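Local coordinates for PorB (PDB 2VQG), which probably forms an anion-selective, alpha-helical channel across the outer envelope of Corynebacterium glutamicum, at residues Asn18-Ala21 with Cys22-Glu26. Sequence-based numbering, arbitrary orientation.
Sequences NWVA and CGILE. With ZN (zinc ion), chain J.
Asn18 OD1 is gripped by two backbone amides: it accepts a nearly straight bond from Ala21 N at 2.8 Å and a weak one from Val20 N. A chi1 of 65° turns the Asn18 side chain back onto the following turn and brings OD1 to these donors. The bonds meet the definition of an N-cap, with Asn18 satisfying amides of the first turn of helix 19-31. The i to i+4 ladder begins at the same residue, Asn18 O receiving the backbone N-H of Cys22 at 2.9 Å between Asn18 O and Cys22 N. This carbonyl oxygen is also approached by the sulfur, Cys22 SG standing 3.4 Å from Asn18 O, a plain contact. Like the Cys22 bond, those from Ile24 N to Val20 O and from Leu25 N to Ala21 O are nearly straight. The exception is the rung from Gly23 N to Trp19 O, short at 2.8 Å but bent, 139° at the hydrogen, with the donor 43° out of the carbonyl plane. On the surface, Val20 is split between two neighbours. Its CG2 makes a CH-pi contact with Trp19, lying 3.4 Å above the plane over the centre of the six-membered ring, while CG1, anti to the backbone N, reaches Ile24 CD1 at 4.2 Å. Trp19, Val20, Gly23 and Ile24 belong to the pocket of the bound polyether detergent, consistent with an apolar surface patch. Cys22, the buried residue here, forms the disulfide with Cys81, which ties the helix start to the segment after helix 61-80; Leu25 also touches Cys81 and Leu83. One turn on, Glu26 binds a zinc ion through OE2 at 1.9 Å, whereas OE1 stays 3.1 Å from that zinc, so coordination is essentially monodentate; two atoms from elsewhere in the structure also bind the metal.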
loop_
_atom_site.group_PDB
_atom_site.type_symbol
_atom_site.label_atom_id
_atom_site.label_comp_id
_atom_site.label_asym_id
_atom_site.label_seq_id
_atom_site.Cartn_x
_atom_site.Cartn_y
_atom_site.Cartn_z
ATOM N N ASN A 18 10.415 12.030 4.483
ATOM C CA ASN A 18 11.166 12.098 5.737
ATOM C C ASN A 18 10.578 11.085 6.737
ATOM O O ASN A 18 9.556 10.447 6.460
ATOM C CB ASN A 18 11.220 13.514 6.308
ATOM C CG ASN A 18 9.846 14.051 6.717
ATOM O OD1 ASN A 18 9.034 13.335 7.268
ATOM N ND2 ASN A 18 9.606 15.330 6.445
ATOM N N TRP A 19 11.240 10.914 7.872
ATOM C CA TRP A 19 10.865 9.833 8.790
ATOM C C TRP A 19 9.494 10.073 9.394
ATOM O O TRP A 19 8.840 9.130 9.819
ATOM C CB TRP A 19 11.916 9.695 9.896
ATOM C CG TRP A 19 11.993 10.878 10.870
ATOM C CD1 TRP A 19 12.796 11.983 10.780
ATOM C CD2 TRP A 19 11.291 10.982 12.096
ATOM N NE1 TRP A 19 12.626 12.790 11.893
ATOM C CE2 TRP A 19 11.690 12.200 12.708
ATOM C CE3 TRP A 19 10.312 10.193 12.721
ATOM C CZ2 TRP A 19 11.162 12.632 13.940
ATOM C CZ3 TRP A 19 9.781 10.617 13.962
ATOM C CH2 TRP A 19 10.215 11.830 14.553
ATOM N N VAL A 20 9.083 11.343 9.450
ATOM C CA VAL A 20 7.747 11.672 10.028
ATOM C C VAL A 20 6.687 11.227 9.047
ATOM O O VAL A 20 5.760 10.516 9.432
ATOM C CB VAL A 20 7.630 13.133 10.411
ATOM C CG1 VAL A 20 6.194 13.499 10.929
ATOM C CG2 VAL A 20 8.652 13.436 11.500
ATOM N N ALA A 21 6.796 11.655 7.784
ATOM C CA ALA A 21 5.834 11.195 6.789
ATOM C C ALA A 21 5.818 9.670 6.656
ATOM O O ALA A 21 4.748 9.050 6.591
ATOM C CB ALA A 21 6.095 11.858 5.436
ATOM N N CYS A 22 7.006 9.063 6.597
ATOM C CA CYS A 22 7.112 7.613 6.476
ATOM C C CYS A 22 6.578 6.903 7.715
ATOM O O CYS A 22 6.021 5.809 7.615
ATOM C CB CYS A 22 8.561 7.192 6.200
ATOM S SG CYS A 22 9.034 7.684 4.530
ATOM N N GLY A 23 6.786 7.504 8.876
ATOM C CA GLY A 23 6.275 6.906 10.116
ATOM C C GLY A 23 4.754 6.990 10.238
ATOM O O GLY A 23 4.122 6.108 10.829
ATOM N N ILE A 24 4.163 8.081 9.750
ATOM C CA ILE A 24 2.692 8.168 9.681
ATOM C C ILE A 24 2.154 7.090 8.711
ATOM O O ILE A 24 1.165 6.400 8.998
ATOM C CB ILE A 24 2.255 9.585 9.222
ATOM C CG1 ILE A 24 2.627 10.595 10.308
ATOM C CG2 ILE A 24 0.715 9.610 8.845
ATOM C CD1 ILE A 24 2.442 12.070 9.867
ATOM N N LEU A 25 2.798 6.963 7.557
ATOM C CA LEU A 25 2.422 5.942 6.590
ATOM C C LEU A 25 2.517 4.553 7.241
ATOM O O LEU A 25 1.592 3.731 7.116
ATOM C CB LEU A 25 3.327 6.009 5.356
ATOM C CG LEU A 25 3.136 4.900 4.311
ATOM C CD1 LEU A 25 1.730 4.978 3.730
ATOM C CD2 LEU A 25 4.178 5.017 3.196
ATOM N N GLU A 26 3.617 4.306 7.955
ATOM C CA GLU A 26 3.838 2.959 8.535
ATOM C C GLU A 26 2.785 2.657 9.623
ATOM O O GLU A 26 2.182 1.574 9.615
ATOM C CB GLU A 26 5.243 2.823 9.104
ATOM C CG GLU A 26 5.438 1.446 9.751
ATOM C CD GLU A 26 6.850 1.142 10.154
ATOM O OE1 GLU A 26 7.720 2.035 10.266
ATOM O OE2 GLU A 26 7.086 -0.052 10.399
HETATM ZN ZN ZN J . 8.677 -0.710 11.255
#